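Local coordinates for 3-guanidinopropionase (Pseudomonas aeruginosa, PDB 3NIQ), which catalyses the manganese-dependent hydrolysis of 3-guanidinopropanoate to beta-alanine and urea, working as a homohexamer, at the interface of chains A and B and the interface of chains A and C. Sequence-based numbering; all coordinates share one arbitrary frame. Chains: chain A/B/C, 3-guanidinopropionase.

Contact 1 and contact 2 lie about 42 Å apart, measured between the centres of their C-alpha atoms, and they have chain A in common but no residue. Contact 1, part of a two-fold interface with chain B, uses the loop before helix 98-114, the start of that helix and the loop ahead of helix 168-174. Contact 2 joins the N-terminal segment and A:Arg69 to the loop after strand 183-188 of chain C. Chain A thus meets its neighbours through separate surfaces, one two-fold and one not exactly so, which lets one protein build the homohexamer through two kinds of contact.

Contact 1: the interface of chains A and B. Residues chain A 98, 158, 161, 163-164; chain B 94, 96-97.
The side-chain amide of B:Asn94 lies between chain A on one face and its own backbone on the other. A:Phe158 lies over part of the first face through its CB, 4.0 Å from B:Asn94 CG, and the CD2 edge of its ring, which is turned 48° from the amide. From the opposite face the backbone N-H groups of B:Ile96 and B:Asp97 both reach B:Asn94 OD1. The bond from B:Ile96 N is 3.0 Å long and tilts modestly from the carbonyl plane, whereas B:Asp97 N comes in from well above it. Two bonds to one oxygen hold this amide's rotation and pin the turn that presents B:Ile96. Beyond the nitrogen end stands the amide of A:Asn161, nearly perpendicular at 88°, its ND2 3.7 Å from B:Asn94 ND2.

That second amide has the CG2 methyl of B:Ile96 over one face, and CG2 lies 4.0 Å from A:Asn161 CB. A water makes a polar link: it is 3.0 Å from A:Asn161 ND2 and 2.6 Å from B:Asp97 OD2, a carboxylate oxygen.

B:Ile96 is the apolar residue set between A:Leu98 and the chain A loop carrying A:Asn161 and A:Thr164. Its CG2 branch, anti to the backbone N with CG1 at chi1 -63°, crosses A:Leu98 obliquely and meets CD1 at 3.8 Å. The CG1 branch heads the other way, coming within 3.9 Å of A:Thr164 CG2 at about a right angle.

The two-fold repeats the patch with chains exchanged. The chain B residues occupy the loop between strand 85-90 and helix 98-114; A:Leu98 opens the same helix in chain A, and the remaining chain A residues belong to the loop from strand 142-147 to helix 168-174.

Contact 2: the interface of chains A and C. Residues chain A 11, 16, 69; chain C 192-193.
C:Tyr193 reaches from one arginase-family subunit towards two arginines and an alanine of the next, and its phenol oxygen takes part in a weak polar contact. A:Arg16 NH2, a terminal guanidinium nitrogen, donates a weak hydrogen bond to C:Tyr193 OH over 3.1 Å. The two side chains come from opposite directions; the guanidinium stands beyond the hydroxyl end of the ring, displaced to one face, its plane 32° from the ring plane, and does not stack on it.

A:Ala11 fits beside both: its CB is at the ring edge, in the plane of the ring, 3.9 Å from C:Tyr193 CE2, and the same methyl sits against one face of the A:Arg16 guanidinium, towards the rim. A:Arg69 approaches the ring from above, on the side from which A:Arg16 NH2 also comes. Its methylene CD, 4.0 Å from C:Tyr193 CE1, does the touching, while the guanidinium is turned 69° from the ring.

Next outward is the backbone of C:Val192, which runs alongside the base of A:Arg69: the carbonyl O of C:Val192 is 3.4 Å from A:Arg69 CB, and A:Arg69 CD packs near C:Val192 CA. The chain of A:Arg69 is extended from CG to NE, which lays its aliphatic stem across both chain C residues. A:Arg16 is likewise extended, carrying its guanidinium to the phenol.

A:Ala11 and A:Arg16 precede 3-10 helix 23-25, A:Arg69 follows 3-10 helix 65-67, and the chain C pair lies between strand 183-188 and helix 199-204.

Contact 1: the interface of chains A and B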
loop_
_atom_site.group_PDB
_atom_site.type_symbol
_atom_site.label_atom_id
_atom_site.label_comp_id
_atom_site.label_asym_id
_atom_site.label_seq_id
_atom_site.Cartn_x
_atom_site.Cartn_y
_atom_site.Cartn_z
ATOM N N LEU A 98 11.910 -17.719 23.772
ATOM C CA LEU A 98 12.704 -16.527 23.982
ATOM C C LEU A 98 14.032 -16.842 24.679
ATOM O O LEU A 98 15.093 -16.374 24.259
ATOM C CB LEU A 98 11.878 -15.544 24.813
ATOM C CG LEU A 98 12.383 -14.131 25.098
ATOM C CD1 LEU A 98 11.210 -13.268 25.561
ATOM C CD2 LEU A 98 13.447 -14.135 26.181
ATOM N N PHE A 158 4.555 -7.490 32.277
ATOM C CA PHE A 158 3.509 -8.508 32.496
ATOM C C PHE A 158 3.924 -9.538 33.552
ATOM O O PHE A 158 3.957 -10.741 33.281
ATOM C CB PHE A 158 3.148 -9.220 31.171
ATOM C CG PHE A 158 2.962 -8.284 29.990
ATOM C CD1 PHE A 158 1.758 -7.588 29.815
ATOM C CD2 PHE A 158 3.985 -8.109 29.046
ATOM C CE1 PHE A 158 1.578 -6.728 28.727
ATOM C CE2 PHE A 158 3.820 -7.245 27.947
ATOM C CZ PHE A 158 2.625 -6.554 27.784
ATOM N N ASN A 161 8.836 -11.018 33.884
ATOM C CA ASN A 161 9.550 -11.260 32.642
ATOM C C ASN A 161 10.607 -10.165 32.476
ATOM O O ASN A 161 10.273 -8.995 32.225
ATOM C CB ASN A 161 8.569 -11.287 31.467
ATOM C CG ASN A 161 7.520 -12.376 31.615
ATOM O OD1 ASN A 161 7.806 -13.547 31.414
ATOM N ND2 ASN A 161 6.299 -11.987 31.971
ATOM N N TYR A 163 13.055 -9.932 30.289
ATOM C CA TYR A 163 13.632 -9.837 28.958
ATOM C C TYR A 163 12.612 -9.417 27.910
ATOM O O TYR A 163 11.789 -10.219 27.489
ATOM C CB TYR A 163 14.261 -11.169 28.565
ATOM C CG TYR A 163 15.295 -11.639 29.557
ATOM C CD1 TYR A 163 16.410 -10.848 29.839
ATOM C CD2 TYR A 163 15.160 -12.872 30.220
ATOM C CE1 TYR A 163 17.365 -11.258 30.735
ATOM C CE2 TYR A 163 16.137 -13.300 31.139
ATOM C CZ TYR A 163 17.232 -12.476 31.382
ATOM O OH TYR A 163 18.206 -12.847 32.276
ATOM N N THR A 164 12.659 -8.146 27.518
ATOM C CA THR A 164 11.849 -7.643 26.406
ATOM C C THR A 164 12.725 -6.643 25.679
ATOM O O THR A 164 13.793 -6.270 26.170
ATOM C CB THR A 164 10.589 -6.882 26.872
ATOM O OG1 THR A 164 10.988 -5.628 27.425
ATOM C CG2 THR A 164 9.787 -7.686 27.922
ATOM N N ASN B 94 -0.419 -12.809 27.089
ATOM C CA ASN B 94 0.921 -12.360 27.440
ATOM C C ASN B 94 1.840 -12.609 26.245
ATOM O O ASN B 94 2.190 -13.765 25.965
ATOM C CB ASN B 94 1.423 -13.114 28.685
ATOM C CG ASN B 94 2.782 -12.642 29.147
ATOM O OD1 ASN B 94 3.568 -12.101 28.365
ATOM N ND2 ASN B 94 3.075 -12.857 30.423
ATOM N N ILE B 96 4.918 -12.069 25.721
ATOM C CA ILE B 96 6.304 -12.407 26.065
ATOM C C ILE B 96 6.467 -13.817 26.649
ATOM O O ILE B 96 7.535 -14.409 26.530
ATOM C CB ILE B 96 6.905 -11.402 27.089
ATOM C CG1 ILE B 96 6.969 -9.989 26.501
ATOM C CG2 ILE B 96 8.304 -11.860 27.557
ATOM C CD1 ILE B 96 7.666 -9.912 25.140
ATOM N N ASP B 97 5.420 -14.336 27.287
ATOM C CA ASP B 97 5.494 -15.623 27.991
ATOM C C ASP B 97 4.438 -16.581 27.445
ATOM O O ASP B 97 3.256 -16.455 27.765
ATOM C CB ASP B 97 5.277 -15.390 29.497
ATOM C CG ASP B 97 5.444 -16.659 30.337
ATOM O OD1 ASP B 97 5.405 -17.775 29.784
ATOM O OD2 ASP B 97 5.587 -16.527 31.575
HETATM O O HOH W 1 4.698 -14.427 32.827
#

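Contact 2: the interface of chains A and C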
loop_
_atom_site.group_PDB
_atom_site.type_symbol
_atom_site.label_atom_id
_atom_site.label_comp_id
_atom_site.label_asym_id
_atom_site.label_seq_id
_atom_site.Cartn_x
_atom_site.Cartn_y
_atom_site.Cartn_z
ATOM N N ALA A 11 29.008 -3.371 -9.687
ATOM C CA ALA A 11 27.785 -2.781 -10.257
ATOM C C ALA A 11 27.967 -2.302 -11.697
ATOM O O ALA A 11 26.994 -2.026 -12.402
ATOM C CB ALA A 11 27.282 -1.642 -9.386
ATOM N N ARG A 16 22.280 -3.450 -9.879
ATOM C CA ARG A 16 21.996 -3.526 -8.445
ATOM C C ARG A 16 20.715 -4.288 -8.096
ATOM O O ARG A 16 20.483 -4.627 -6.932
ATOM C CB ARG A 16 21.958 -2.113 -7.849
ATOM C CG ARG A 16 23.292 -1.425 -7.927
ATOM C CD ARG A 16 23.243 0.010 -7.414
ATOM N NE ARG A 16 24.577 0.613 -7.477
ATOM C CZ ARG A 16 25.618 0.282 -6.699
ATOM N NH1 ARG A 16 25.526 -0.660 -5.750
ATOM N NH2 ARG A 16 26.775 0.904 -6.867
ATOM N N ARG A 69 27.009 1.851 -2.256
ATOM C CA ARG A 69 28.178 1.824 -3.132
ATOM C C ARG A 69 29.459 1.560 -2.319
ATOM O O ARG A 69 29.386 1.230 -1.124
ATOM C CB ARG A 69 28.219 3.105 -3.988
ATOM C CG ARG A 69 26.909 3.291 -4.775
ATOM C CD ARG A 69 26.942 4.391 -5.835
ATOM N NE ARG A 69 25.606 4.641 -6.405
ATOM C CZ ARG A 69 24.665 5.368 -5.795
ATOM N NH1 ARG A 69 24.918 5.917 -4.606
ATOM N NH2 ARG A 69 23.474 5.570 -6.371
ATOM N N VAL C 192 29.513 6.639 -3.185
ATOM C CA VAL C 192 29.991 6.716 -4.568
ATOM C C VAL C 192 30.873 5.512 -4.899
ATOM O O VAL C 192 31.226 4.730 -4.006
ATOM C CB VAL C 192 30.769 8.034 -4.827
ATOM C CG1 VAL C 192 29.819 9.234 -4.754
ATOM C CG2 VAL C 192 31.937 8.200 -3.831
ATOM N N TYR C 193 31.217 5.376 -6.176
ATOM C CA TYR C 193 32.083 4.299 -6.672
ATOM C C TYR C 193 33.556 4.434 -6.304
ATOM O O TYR C 193 34.174 3.473 -5.845
ATOM C CB TYR C 193 31.944 4.164 -8.184
ATOM C CG TYR C 193 30.604 3.621 -8.596
ATOM C CD1 TYR C 193 29.633 4.457 -9.169
ATOM C CD2 TYR C 193 30.296 2.272 -8.403
ATOM C CE1 TYR C 193 28.382 3.952 -9.551
ATOM C CE2 TYR C 193 29.057 1.757 -8.776
ATOM C CZ TYR C 193 28.108 2.596 -9.348
ATOM O OH TYR C 193 26.895 2.072 -9.713
#